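Local coordinates for protein HTH-type dhaKLM operon transcriptional activator DhaS (Lactococcus lactis, PDB 2IU5) that activates transcription of the dhaKLM operon, in complex with DhaQ and in response to dihydroxyacetone, by binding an inverted repeat at its promoter, at residues 18-21 and 22-26; 105-108 and 109-112; 142-145 and 146-150. The protein carries 1 engineered substitution. All coordinates share one frame; numbering follows the deposited sequence.

Contact 1. Residues 18-21 and 22-26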
# COMPACT_ATOMS: atom_id res chain seq x y z
N ILE A 18 4.50 -5.66 32.00
CA ILE A 18 5.27 -6.68 31.29
C ILE A 18 5.53 -6.22 29.85
O ILE A 18 6.64 -6.30 29.35
CB ILE A 18 4.52 -8.02 31.31
CG1 ILE A 18 4.47 -8.57 32.74
CG2 ILE A 18 5.20 -9.02 30.40
CD1 ILE A 18 3.48 -9.73 32.86
N ALA A 19 4.50 -5.73 29.17
CA ALA A 19 4.67 -5.23 27.81
C ALA A 19 5.68 -4.08 27.69
O ALA A 19 6.51 -4.03 26.75
CB ALA A 19 3.32 -4.77 27.25
N LYS A 20 5.61 -3.15 28.62
CA LYS A 20 6.56 -2.04 28.63
C LYS A 20 7.99 -2.54 28.77
O LYS A 20 8.90 -2.07 28.07
CB LYS A 20 6.23 -1.03 29.73
CG LYS A 20 7.08 0.23 29.70
CD LYS A 20 7.02 0.85 28.30
CE LYS A 20 7.55 2.30 28.28
NZ LYS A 20 9.04 2.31 28.35
N ALA A 21 8.18 -3.49 29.68
CA ALA A 21 9.49 -4.12 29.83
C ALA A 21 10.00 -4.73 28.52
O ALA A 21 11.15 -4.52 28.12
CB ALA A 21 9.43 -5.16 30.93
N PHE A 22 9.13 -5.50 27.86
CA PHE A 22 9.50 -6.10 26.58
C PHE A 22 9.85 -5.04 25.54
O PHE A 22 10.86 -5.15 24.84
CB PHE A 22 8.36 -6.96 26.09
CG PHE A 22 8.67 -7.71 24.85
CD1 PHE A 22 9.74 -8.59 24.80
CD2 PHE A 22 7.88 -7.55 23.72
CE1 PHE A 22 10.04 -9.31 23.64
CE2 PHE A 22 8.17 -8.26 22.55
CZ PHE A 22 9.25 -9.14 22.52
N LYS A 23 9.01 -4.02 25.45
CA LYS A 23 9.24 -2.96 24.44
C LYS A 23 10.59 -2.27 24.72
O LYS A 23 11.35 -1.96 23.80
CB LYS A 23 8.08 -1.97 24.39
CG LYS A 23 6.89 -2.58 23.68
CD LYS A 23 5.76 -1.57 23.42
CE LYS A 23 4.90 -1.41 24.64
NZ LYS A 23 3.86 -0.33 24.41
N ASP A 24 10.89 -2.04 26.00
CA ASP A 24 12.19 -1.50 26.40
C ASP A 24 13.36 -2.39 25.97
O ASP A 24 14.35 -1.89 25.41
CB ASP A 24 12.22 -1.23 27.90
CG ASP A 24 11.34 -0.04 28.32
OD1 ASP A 24 10.82 0.68 27.43
OD2 ASP A 24 11.17 0.17 29.54
N LEU A 25 13.27 -3.69 26.22
CA LEU A 25 14.35 -4.60 25.80
C LEU A 25 14.49 -4.67 24.28
O LEU A 25 15.60 -4.81 23.77
CB LEU A 25 14.09 -5.98 26.40
CG LEU A 25 14.24 -6.00 27.93
CD1 LEU A 25 13.48 -7.16 28.54
CD2 LEU A 25 15.70 -6.07 28.37
N MET A 26 13.38 -4.56 23.55
CA MET A 26 13.42 -4.60 22.07
C MET A 26 14.10 -3.38 21.46
O MET A 26 14.47 -3.38 20.30
CB MET A 26 12.00 -4.73 21.49
CG MET A 26 11.36 -6.09 21.69
SD MET A 26 11.99 -7.26 20.47
CE MET A 26 10.97 -6.91 19.03
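Lys20 NZ meets Asp24 OD1 at 2.6 Å, a salt bridge between side chains one helical turn apart on the solvent side of helix 13-28. The ammonium reaches the syn lone pair of OD1, on the flank of the second oxygen, and Lys20 NZ accordingly stands 3.2 Å from Asp24 OD2 as well. From CG anti to the backbone N (chi1 -173°), bends at chi2 and chi4 of the lysine bring the ammonium round to the carboxylate oxygens.

Beneath the ion pair runs the regular i to i+4 ladder, with Phe22 N, Lys23 N, Asp24 N and Leu25 N bonded to the carbonyls of Ile18, Ala19, Lys20 and Ala21. Side chains of the second segment lie against the same oxygens. Lys23 CG rests 3.4 Å from Ala19 O, and Leu25 CG is equally close to Ala21 O, at 3.4 Å. The charged end of Lys23 goes elsewhere, forming a salt bridge with Asp68 of helix 57-73.

Phe22 takes the other side of the helix. With its CG anti to the backbone N (chi1 -175°), the ring extends to helix 57-73 and receives Met26 CG 3.8 Å above one face, offset toward the rim. On that helix the ring packs on Leu60, Leu61 and Ile64, while Ile18 meets Ile39 and Met40 of helix 36-43.

An amphipathic helix thus carries its ion pair outside and its aromatic and aliphatic groups inside. This is the first helix of the TetR-type DNA-binding domain, where it backs the predicted helix-turn-helix and, through contacts of Phe22 and Met26 with Phe99, also meets the C-terminal region.

Contact 2. Residues 105-108 and 109-112; sequences VIDK and NFEH
Asp107 OD1 receives the backbone N-H of Asn109 at 2.9 Å, a capping bond that forms an Asx turn ahead of helix 110-132. The donor comes from above the carboxylate plane. Asp107 CG stands anti to its own N (chi1 179°), which brings the carboxylate to residues 109-110 and OD2 to the edge of the Phe110 ring, near its plane, with carboxylate and ring planes 56° apart. Superimposed on this is a type I beta turn, closed by Phe110 N bonding to Asp107 O at 3.1 Å.

Lys108 and Asn109 lie side by side and point the same way. Lys108 CG sits between the backbone N and the carbonyl carbon (chi1 61°), and bends at chi3 and chi4 curl the chain until NZ, from above the amide carbonyl plane, donates to Asn109 OD1 at 2.7 Å.

With an alanine at Asp107, the N-H of Asn109 would probably lose its acceptor and the turn would be held less firmly. Phe110 is buried, packing against Phe65 and edge-to-face with Phe104. The chemistry implies a junction with mixed acceptors: a carboxylate oxygen for Asn109 N, the turn carbonyl for Phe110 N and, weakly, for Glu111 N a water that itself donates to Asp107 O at 2.8 Å.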
# COMPACT_ATOMS: atom_id res chain seq x y z
N VAL A 105 10.77 -7.67 10.16
CA VAL A 105 11.70 -8.77 9.83
C VAL A 105 11.21 -10.13 10.33
O VAL A 105 11.25 -11.11 9.57
CB VAL A 105 13.12 -8.50 10.36
CG1 VAL A 105 14.00 -9.74 10.18
CG2 VAL A 105 13.74 -7.32 9.64
N ILE A 106 10.76 -10.19 11.58
CA ILE A 106 10.38 -11.42 12.26
C ILE A 106 9.04 -12.00 11.82
O ILE A 106 8.86 -13.22 11.81
CB ILE A 106 10.27 -11.24 13.78
CG1 ILE A 106 11.59 -10.82 14.41
CG2 ILE A 106 9.77 -12.51 14.43
CD1 ILE A 106 11.40 -9.91 15.61
N ASP A 107 8.09 -11.14 11.47
CA ASP A 107 6.70 -11.57 11.31
C ASP A 107 6.19 -11.16 9.94
O ASP A 107 5.81 -10.01 9.72
CB ASP A 107 5.82 -11.01 12.42
CG ASP A 107 4.35 -11.41 12.28
OD1 ASP A 107 4.02 -12.19 11.35
OD2 ASP A 107 3.52 -10.94 13.10
N LYS A 108 6.17 -12.12 9.02
CA LYS A 108 5.78 -11.88 7.64
C LYS A 108 4.31 -11.46 7.52
O LYS A 108 3.92 -10.83 6.54
CB LYS A 108 5.99 -13.15 6.81
CG LYS A 108 5.16 -14.35 7.28
CD LYS A 108 4.90 -15.34 6.15
CE LYS A 108 3.47 -15.22 5.62
NZ LYS A 108 3.09 -13.85 5.16
N ASN A 109 3.51 -11.81 8.52
CA ASN A 109 2.09 -11.49 8.50
C ASN A 109 1.78 -10.14 9.14
O ASN A 109 0.63 -9.68 9.12
CB ASN A 109 1.26 -12.58 9.17
CG ASN A 109 1.09 -13.82 8.30
OD1 ASN A 109 1.21 -13.76 7.07
ND2 ASN A 109 0.81 -14.95 8.94
N PHE A 110 2.79 -9.51 9.71
CA PHE A 110 2.56 -8.22 10.30
C PHE A 110 2.08 -7.12 9.36
O PHE A 110 1.26 -6.29 9.77
CB PHE A 110 3.79 -7.72 11.06
CG PHE A 110 3.46 -6.51 11.85
CD1 PHE A 110 2.68 -6.61 12.98
CD2 PHE A 110 3.92 -5.26 11.46
CE1 PHE A 110 2.37 -5.49 13.73
CE2 PHE A 110 3.61 -4.14 12.20
CZ PHE A 110 2.83 -4.25 13.34
N GLU A 111 2.59 -7.11 8.14
CA GLU A 111 2.22 -6.06 7.17
C GLU A 111 0.70 -6.03 7.00
O GLU A 111 0.10 -4.96 6.85
CB GLU A 111 2.87 -6.35 5.81
CG GLU A 111 2.49 -5.38 4.70
CD GLU A 111 3.20 -5.68 3.38
OE1 GLU A 111 4.21 -5.02 3.07
OE2 GLU A 111 2.75 -6.60 2.66
N HIS A 112 0.09 -7.20 7.03
CA HIS A 112 -1.36 -7.27 6.84
C HIS A 112 -2.10 -6.74 8.05
O HIS A 112 -3.07 -6.00 7.92
CB HIS A 112 -1.77 -8.70 6.52
CG HIS A 112 -0.99 -9.30 5.39
ND1 HIS A 112 -0.90 -8.71 4.15
CD2 HIS A 112 -0.25 -10.43 5.32
CE1 HIS A 112 -0.15 -9.46 3.36
NE2 HIS A 112 0.26 -10.51 4.05
O HOH W 1 5.47 -8.02 7.81

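Contact 3. Residues 142-145 and 146-150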
# COMPACT_ATOMS: atom_id res chain seq x y z
N LYS A 142 -17.20 5.85 0.60
CA LYS A 142 -16.55 5.75 1.91
C LYS A 142 -15.56 4.59 1.99
O LYS A 142 -14.44 4.73 2.51
CB LYS A 142 -17.60 5.55 3.01
CG LYS A 142 -18.31 6.81 3.44
CD LYS A 142 -19.23 6.51 4.62
CE LYS A 142 -20.62 6.15 4.14
NZ LYS A 142 -21.67 6.16 5.21
N SER A 143 -15.96 3.42 1.49
CA SER A 143 -15.05 2.27 1.48
C SER A 143 -13.82 2.64 0.66
O SER A 143 -12.71 2.37 1.06
CB SER A 143 -15.69 1.02 0.89
OG SER A 143 -14.68 0.02 0.73
N PHE A 144 -14.04 3.25 -0.50
CA PHE A 144 -12.90 3.54 -1.36
C PHE A 144 -11.95 4.52 -0.71
O PHE A 144 -10.73 4.30 -0.70
CB PHE A 144 -13.36 4.09 -2.70
CG PHE A 144 -12.25 4.25 -3.70
CD1 PHE A 144 -11.85 3.18 -4.49
CD2 PHE A 144 -11.60 5.46 -3.83
CE1 PHE A 144 -10.83 3.32 -5.41
CE2 PHE A 144 -10.57 5.61 -4.76
CZ PHE A 144 -10.19 4.53 -5.54
N ILE A 145 -12.47 5.61 -0.17
CA ILE A 145 -11.60 6.62 0.45
C ILE A 145 -10.79 5.99 1.59
O ILE A 145 -9.59 6.26 1.78
CB ILE A 145 -12.41 7.86 0.93
CG1 ILE A 145 -11.45 8.89 1.54
CG2 ILE A 145 -13.38 7.46 2.00
CD1 ILE A 145 -11.99 10.30 1.46
N CYS A 146 -11.44 5.13 2.36
CA CYS A 146 -10.73 4.47 3.46
C CYS A 146 -9.63 3.54 2.96
O CYS A 146 -8.50 3.57 3.46
CB CYS A 146 -11.71 3.68 4.33
SG CYS A 146 -12.82 4.78 5.27
N ARG A 147 -9.95 2.70 1.99
CA ARG A 147 -8.98 1.73 1.52
C ARG A 147 -7.82 2.42 0.80
O ARG A 147 -6.66 2.03 0.95
CB ARG A 147 -9.65 0.70 0.64
CG ARG A 147 -10.50 -0.24 1.49
CD ARG A 147 -11.05 -1.34 0.61
NE ARG A 147 -11.98 -0.78 -0.35
CZ ARG A 147 -11.78 -0.76 -1.66
NH1 ARG A 147 -10.66 -1.28 -2.16
NH2 ARG A 147 -12.68 -0.23 -2.47
N TYR A 148 -8.17 3.44 0.03
CA TYR A 148 -7.16 4.20 -0.72
C TYR A 148 -6.16 4.82 0.24
O TYR A 148 -4.94 4.62 0.11
CB TYR A 148 -7.86 5.29 -1.52
CG TYR A 148 -7.03 6.12 -2.51
CD1 TYR A 148 -6.98 5.77 -3.85
CD2 TYR A 148 -6.33 7.24 -2.08
CE1 TYR A 148 -6.24 6.52 -4.75
CE2 TYR A 148 -5.57 8.01 -2.97
CZ TYR A 148 -5.55 7.63 -4.30
OH TYR A 148 -4.81 8.37 -5.20
N ASN A 149 -6.65 5.60 1.19
CA ASN A 149 -5.77 6.25 2.14
C ASN A 149 -5.07 5.32 3.13
O ASN A 149 -3.91 5.56 3.47
CB ASN A 149 -6.52 7.40 2.81
CG ASN A 149 -6.74 8.52 1.83
OD1 ASN A 149 -5.81 9.28 1.56
ND2 ASN A 149 -7.94 8.64 1.29
N ALA A 150 -5.74 4.28 3.59
CA ALA A 150 -5.10 3.32 4.49
C ALA A 150 -3.88 2.72 3.77
O ALA A 150 -2.80 2.56 4.37
CB ALA A 150 -6.11 2.26 4.88
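Phe144 and Tyr148, one turn apart, cross obliquely with their ring planes at 36° and centroids 5.7 Å apart. They touch through Phe144 CE2 and Tyr148 CD1, at 3.7 Å. At CD1, across the ring from CE2, Phe144 meets Arg147 NH2 at 4.0 Å, the ring and guanidinium planes 84° apart.

One in-plane bond restrains the guanidinium: Arg147 NE donates to Ser143 OG at 3.0 Å, with the hydroxyl oxygen close to the guanidinium plane. A bend at chi3 of Arg147 sends the chain back along the helix to reach it.

Asn149 lies obliquely across Ile145. Its CG, anti to the carbonyl carbon (chi1 -71°), places the amide beside the backbone N, where Asn149 ND2 reaches Ile145 O at 2.9 Å, while Asn149 N reaches that oxygen at 3.1 Å from the opposite face of the carbonyl plane. ND2 also bonds Gln181 of helix 171-183.

Asn149 OD1 accepts from Tyr148 OH of the second subunit, and Tyr148 OH bonds in return to Asn149 OD1 of the second subunit. The amide, held through its nitrogen by its own chain, presents its oxygen to the partner, and the chemistry implies a symmetric pair of buried polar bonds across the homodimer interface.

The three contacts follow one another along the chain, each a local one. Contact 1 lies on helix 13-28 in the TetR-type DNA-binding region; contacts 2 and 3 belong to the C-terminal region, contact 2 at the junction of helices 97-106 and 110-132, contact 3 on helix 139-163, the next helix in the chain. Centre to centre, contacts 1 and 2 are about 19 Å apart, contacts 2 and 3 about 22 Å, and contacts 1 and 3 about 33 Å, on opposite sides of the chain's centre. Contact 2 lies near the DNA-binding region, its nearest atoms about 5 Å from those of contact 1. This all-helical arrangement is consistent with DNA binding and dimerisation sitting on opposite sides of the subunit.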